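Local coordinates for protein L-fuculose phosphate aldolase (Streptococcus pneumoniae, PDB 4C24) that belongs to the class II aldolase and adducin family (AraD-like clan) and holds a zinc ion, at residues A95-H100 against Q167-A172; A99-A104 against H160-G165. One frame throughout, in Å; residues are numbered along the deposited sequence.

Contact 1 (A95-H100 against Q167-A172). With ZN (zinc ion), chain B.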
loop_
_atom_site.group_PDB
_atom_site.type_symbol
_atom_site.label_atom_id
_atom_site.label_comp_id
_atom_site.label_asym_id
_atom_site.label_seq_id
_atom_site.Cartn_x
_atom_site.Cartn_y
_atom_site.Cartn_z
ATOM N N ALA A 95 -7.064 -16.380 -23.491
ATOM C CA ALA A 95 -7.312 -16.279 -22.068
ATOM C C ALA A 95 -7.608 -14.834 -21.748
ATOM O O ALA A 95 -6.977 -13.949 -22.332
ATOM C CB ALA A 95 -6.113 -16.758 -21.271
ATOM N N ILE A 96 -8.531 -14.613 -20.819
ATOM C CA ILE A 96 -8.994 -13.262 -20.491
ATOM C C ILE A 96 -9.136 -13.121 -18.996
ATOM O O ILE A 96 -9.652 -14.036 -18.298
ATOM C CB ILE A 96 -10.352 -12.985 -21.158
ATOM C CG1 ILE A 96 -10.161 -12.978 -22.662
ATOM C CG2 ILE A 96 -10.947 -11.639 -20.709
ATOM C CD1 ILE A 96 -11.437 -12.905 -23.483
ATOM N N ILE A 97 -8.715 -11.969 -18.478
ATOM C CA ILE A 97 -8.932 -11.651 -17.096
ATOM C C ILE A 97 -9.641 -10.331 -17.009
ATOM O O ILE A 97 -9.233 -9.365 -17.702
ATOM C CB ILE A 97 -7.606 -11.575 -16.313
ATOM C CG1 ILE A 97 -6.906 -12.962 -16.327
ATOM C CG2 ILE A 97 -7.860 -11.073 -14.895
ATOM C CD1 ILE A 97 -5.547 -12.964 -15.657
ATOM N N HIS A 98 -10.704 -10.295 -16.213
ATOM C CA HIS A 98 -11.380 -9.033 -15.862
ATOM C C HIS A 98 -11.183 -8.785 -14.378
ATOM O O HIS A 98 -11.358 -9.691 -13.525
ATOM C CB HIS A 98 -12.852 -9.102 -16.228
ATOM C CG HIS A 98 -13.704 -8.048 -15.576
ATOM N ND1 HIS A 98 -13.565 -6.704 -15.859
ATOM C CD2 HIS A 98 -14.700 -8.139 -14.661
ATOM C CE1 HIS A 98 -14.434 -6.018 -15.139
ATOM N NE2 HIS A 98 -15.156 -6.861 -14.417
ATOM N N ALA A 99 -10.798 -7.559 -14.036
ATOM C CA ALA A 99 -10.534 -7.221 -12.668
ATOM C C ALA A 99 -10.968 -5.809 -12.358
ATOM O O ALA A 99 -11.035 -4.996 -13.274
ATOM C CB ALA A 99 -9.056 -7.392 -12.355
ATOM N N HIS A 100 -11.283 -5.539 -11.105
ATOM C CA HIS A 100 -11.513 -4.166 -10.629
ATOM C C HIS A 100 -10.254 -3.793 -9.881
ATOM O O HIS A 100 -10.123 -4.055 -8.679
ATOM C CB HIS A 100 -12.730 -4.102 -9.716
ATOM C CG HIS A 100 -14.002 -4.596 -10.348
ATOM N ND1 HIS A 100 -15.234 -4.393 -9.780
ATOM C CD2 HIS A 100 -14.224 -5.280 -11.500
ATOM C CE1 HIS A 100 -16.162 -4.978 -10.532
ATOM N NE2 HIS A 100 -15.573 -5.488 -11.601
ATOM N N GLN A 167 -2.508 -14.866 -25.000
ATOM C CA GLN A 167 -2.418 -16.255 -25.472
ATOM C C GLN A 167 -2.678 -17.292 -24.385
ATOM O O GLN A 167 -3.090 -18.419 -24.685
ATOM C CB GLN A 167 -1.059 -16.507 -26.113
ATOM N N ASN A 168 -2.400 -16.932 -23.139
ATOM C CA ASN A 168 -2.625 -17.808 -21.991
ATOM C C ASN A 168 -2.779 -16.980 -20.727
ATOM O O ASN A 168 -2.607 -15.750 -20.762
ATOM C CB ASN A 168 -1.490 -18.838 -21.861
ATOM C CG ASN A 168 -0.119 -18.197 -21.829
ATOM O OD1 ASN A 168 0.081 -17.154 -21.213
ATOM N ND2 ASN A 168 0.833 -18.818 -22.496
ATOM N N LEU A 169 -3.117 -17.633 -19.624
ATOM C CA LEU A 169 -3.426 -16.930 -18.375
ATOM C C LEU A 169 -2.220 -16.255 -17.760
ATOM O O LEU A 169 -2.352 -15.168 -17.211
ATOM C CB LEU A 169 -4.082 -17.831 -17.341
ATOM C CG LEU A 169 -5.542 -18.137 -17.599
ATOM C CD1 LEU A 169 -5.953 -19.304 -16.720
ATOM C CD2 LEU A 169 -6.459 -16.940 -17.327
ATOM N N LEU A 170 -1.055 -16.897 -17.815
ATOM C CA LEU A 170 0.164 -16.240 -17.330
ATOM C C LEU A 170 0.369 -14.868 -17.995
ATOM O O LEU A 170 0.592 -13.878 -17.297
ATOM C CB LEU A 170 1.393 -17.143 -17.520
ATOM C CG LEU A 170 2.725 -16.657 -16.929
ATOM C CD1 LEU A 170 3.571 -17.836 -16.468
ATOM C CD2 LEU A 170 3.485 -15.832 -17.949
ATOM N N ASN A 171 0.262 -14.823 -19.320
ATOM C CA ASN A 171 0.441 -13.580 -20.073
ATOM C C ASN A 171 -0.711 -12.614 -19.824
ATOM O O ASN A 171 -0.472 -11.412 -19.663
ATOM C CB ASN A 171 0.616 -13.828 -21.577
ATOM C CG ASN A 171 1.861 -14.632 -21.912
ATOM O OD1 ASN A 171 2.657 -14.979 -21.043
ATOM N ND2 ASN A 171 2.031 -14.928 -23.188
ATOM N N ALA A 172 -1.946 -13.115 -19.767
ATOM C CA ALA A 172 -3.091 -12.242 -19.423
ATOM C C ALA A 172 -2.888 -11.602 -18.046
ATOM O O ALA A 172 -3.129 -10.405 -17.856
ATOM C CB ALA A 172 -4.409 -12.993 -19.480
HETATM ZN ZN ZN B . -16.561 -6.322 -13.121
HETATM O O HOH W 1 -18.372 -7.361 -13.161
#

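Contact 2 (A99-A104 against H160-G165). With ZN (zinc ion), chain B; SO4 (sulfate ion), chain D.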
loop_
_atom_site.group_PDB
_atom_site.type_symbol
_atom_site.label_atom_id
_atom_site.label_comp_id
_atom_site.label_asym_id
_atom_site.label_seq_id
_atom_site.Cartn_x
_atom_site.Cartn_y
_atom_site.Cartn_z
ATOM N N ALA A 99 -10.798 -7.559 -14.036
ATOM C CA ALA A 99 -10.534 -7.221 -12.668
ATOM C C ALA A 99 -10.968 -5.809 -12.358
ATOM O O ALA A 99 -11.035 -4.996 -13.274
ATOM C CB ALA A 99 -9.056 -7.392 -12.355
ATOM N N HIS A 100 -11.283 -5.539 -11.105
ATOM C CA HIS A 100 -11.513 -4.166 -10.629
ATOM C C HIS A 100 -10.254 -3.793 -9.881
ATOM O O HIS A 100 -10.123 -4.055 -8.679
ATOM C CB HIS A 100 -12.730 -4.102 -9.716
ATOM C CG HIS A 100 -14.002 -4.596 -10.348
ATOM N ND1 HIS A 100 -15.234 -4.393 -9.780
ATOM C CD2 HIS A 100 -14.224 -5.280 -11.500
ATOM C CE1 HIS A 100 -16.162 -4.978 -10.532
ATOM N NE2 HIS A 100 -15.573 -5.488 -11.601
ATOM N N THR A 101 -9.271 -3.284 -10.614
ATOM C CA THR A 101 -8.018 -2.905 -9.991
ATOM C C THR A 101 -8.098 -1.474 -9.430
ATOM O O THR A 101 -9.205 -0.917 -9.266
ATOM C CB THR A 101 -6.842 -3.114 -10.952
ATOM O OG1 THR A 101 -6.973 -2.187 -12.038
ATOM C CG2 THR A 101 -6.784 -4.571 -11.464
ATOM N N THR A 102 -6.965 -0.902 -9.066
ATOM C CA THR A 102 -7.038 0.451 -8.500
ATOM C C THR A 102 -6.927 1.569 -9.538
ATOM O O THR A 102 -7.960 2.165 -9.906
ATOM C CB THR A 102 -6.031 0.646 -7.373
ATOM O OG1 THR A 102 -6.239 -0.400 -6.423
ATOM C CG2 THR A 102 -6.226 2.013 -6.699
ATOM N N TYR A 103 -5.715 1.855 -10.002
ATOM C CA TYR A 103 -5.538 3.045 -10.861
ATOM C C TYR A 103 -6.110 2.882 -12.242
ATOM O O TYR A 103 -6.525 3.889 -12.864
ATOM C CB TYR A 103 -4.086 3.511 -10.865
ATOM C CG TYR A 103 -3.691 4.108 -9.549
ATOM C CD1 TYR A 103 -3.232 3.311 -8.500
ATOM C CD2 TYR A 103 -3.810 5.480 -9.314
ATOM C CE1 TYR A 103 -2.876 3.858 -7.282
ATOM C CE2 TYR A 103 -3.449 6.043 -8.108
ATOM C CZ TYR A 103 -2.996 5.226 -7.071
ATOM O OH TYR A 103 -2.629 5.778 -5.864
ATOM N N ALA A 104 -6.125 1.676 -12.782
ATOM C CA ALA A 104 -6.798 1.424 -14.039
ATOM C C ALA A 104 -8.279 1.770 -13.904
ATOM O O ALA A 104 -8.861 2.344 -14.816
ATOM C CB ALA A 104 -6.558 -0.003 -14.504
ATOM N N HIS A 160 -15.875 1.041 -14.009
ATOM C CA HIS A 160 -15.965 -0.408 -13.743
ATOM C C HIS A 160 -14.625 -1.059 -13.476
ATOM O O HIS A 160 -14.365 -1.483 -12.342
ATOM C CB HIS A 160 -16.692 -1.076 -14.901
ATOM C CG HIS A 160 -17.001 -2.522 -14.675
ATOM N ND1 HIS A 160 -18.026 -3.167 -15.322
ATOM C CD2 HIS A 160 -16.406 -3.448 -13.873
ATOM C CE1 HIS A 160 -18.049 -4.443 -14.931
ATOM N NE2 HIS A 160 -17.073 -4.631 -14.058
ATOM N N GLY A 161 -13.770 -1.156 -14.480
ATOM C CA GLY A 161 -12.502 -1.861 -14.287
ATOM C C GLY A 161 -11.734 -2.082 -15.552
ATOM O O GLY A 161 -11.713 -1.227 -16.431
ATOM N N ILE A 162 -11.091 -3.232 -15.666
ATOM C CA ILE A 162 -10.217 -3.509 -16.766
ATOM C C ILE A 162 -10.529 -4.901 -17.300
ATOM O O ILE A 162 -10.997 -5.771 -16.553
ATOM C CB ILE A 162 -8.733 -3.427 -16.318
ATOM C CG1 ILE A 162 -7.757 -3.490 -17.488
ATOM C CG2 ILE A 162 -8.402 -4.528 -15.305
ATOM C CD1 ILE A 162 -6.316 -3.248 -17.103
ATOM N N LEU A 163 -10.278 -5.083 -18.579
ATOM C CA LEU A 163 -10.324 -6.361 -19.253
ATOM C C LEU A 163 -9.018 -6.526 -20.012
ATOM O O LEU A 163 -8.574 -5.617 -20.720
ATOM C CB LEU A 163 -11.504 -6.430 -20.226
ATOM C CG LEU A 163 -11.866 -7.772 -20.873
ATOM C CD1 LEU A 163 -12.574 -8.624 -19.826
ATOM C CD2 LEU A 163 -12.794 -7.608 -22.085
ATOM N N ALA A 164 -8.373 -7.690 -19.873
ATOM C CA ALA A 164 -7.166 -7.969 -20.633
ATOM C C ALA A 164 -7.223 -9.366 -21.219
ATOM O O ALA A 164 -7.846 -10.245 -20.642
ATOM C CB ALA A 164 -5.925 -7.821 -19.764
ATOM N N GLY A 165 -6.549 -9.553 -22.343
ATOM C CA GLY A 165 -6.499 -10.855 -22.993
ATOM C C GLY A 165 -5.136 -11.168 -23.545
ATOM O O GLY A 165 -4.361 -10.274 -23.906
HETATM ZN ZN ZN B . -16.561 -6.322 -13.121
HETATM S S SO4 D . -2.502 0.572 -4.632
HETATM O O1 SO4 D . -3.708 -0.167 -5.049
HETATM O O2 SO4 D . -1.797 -0.284 -3.649
HETATM O O3 SO4 D . -1.677 0.755 -5.837
HETATM O O4 SO4 D . -2.889 1.871 -4.041
HETATM O O HOH W 1 -18.372 -7.361 -13.161
#

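Contact 1 (A95-H100 against Q167-A172)
Ala95 sets its methyl against the start of helix 169-192, where CB comes within 3.4 Å of the carbonyl carbon of the N-cap residue, Asn168 C, and also meets the backbone N of Leu169. The side chains meet by apolar contacts. Leu169 CD2 lies 4.0 Å from Ala95 CB and 4.1 Å from Ile97 CG1, so one branch of the leucine bridges two side chains on the same face of strand 95-99. Ile97 carries CG1 anti to its carbonyl carbon (chi1 -63°), which places that atom beside the leucine branch. Ile97 CD1, farther out, rests 4.0 Å from Ala172 CB. The strand thus meets residues 169 and 172, one helical turn apart.

Polar bonding stays within the helix start. Asn168 is the N-cap: its OD1 accepts from Asn171 N at 3.0 Å, the donor N sitting nearly on the line of the C=O bond, while Asn168 O takes Ala172 N.

Metal bonding occupies the other end of the strand. His98 NE2 and His100 NE2 each bind the zinc ion at 2.0 Å, well away from the helix, and a water and His160 are further ligands.

Among its neighbours, strand 95-99 runs between strands 32-37 and 161-166. Helix 7-22 adds Leu20 beside Ile97 and Tyr16 beside Leu169, while Ile96, on the reverse face, packs on helix 80-89.

Contact 2 (A99-A104 against H160-G165)
Ala99 and Ile162 form an antiparallel hydrogen-bonded pair in the central sheet of this AraD-like protein, and the zinc site lies just beyond it. Ala99 N donates to Ile162 O at 3.1 Å, and Ile162 N returns a bond of 3.0 Å to Ala99 O, nearly in line with that carbonyl. A classic beta bulge, His160 and Gly161 opposite Leu157, precedes the pair. Gly161 CA passes 3.6 Å from Ala99 O, the backbones lying close where the glycine has no side chain.

The tight part is at the metal. His100 NE2 and His160 NE2 stand 3.0 Å apart, both bound to the zinc ion, with their ring planes at 84°. His160 O lies over one face of the His100 ring, toward its rim, and also accepts from His118 of the second subunit. His160 holds CG anti to its backbone N (chi1 -173°), and from there the ring turns NE2 to the metal.

Packing is looser along the 101-104 turn. Ile162 reaches Thr101 CG2 with its CG2 and Ala104 CB with its CD1, each at 4.2 Å. Glu180 of helix 169-192 accepts from Thr101 OG1 and from the N atoms of Tyr103 and Ala104, tying down the start of helix 103-110. The partly exposed Thr102 and Tyr103 make no contact with 160-165. They border a sulfate ion, probably from the crystallisation liquor: Thr102 OG1 donates to its O1 at 2.9 Å, and its O3 lies in the plane of the Tyr103 ring, at the edge, 3.6 Å from CE1.

Overall arrangement
Contacts 1 and 2 have their centres about 11 Å apart and share Ala99 and His100. Along the chain, strand 95-99 leads into helix 103-110, and much later strand 161-166 leads into helix 169-192; both contacts pair a part of the first unit with a part of the second. The two strands are neighbours in the sheet, joined further by Ile97 O with Ala164 N. Contact 1 packs the start of one strand against the helix, and contact 2 joins the end of strand 95-99 to the start of strand 161-166 beside the metal. His98 ND1 bonds to Ile162 O, so contact 2 probably orients a zinc ligand of contact 1. Together they fix strand 95-99, whose end carries zinc ligands, within the sheet.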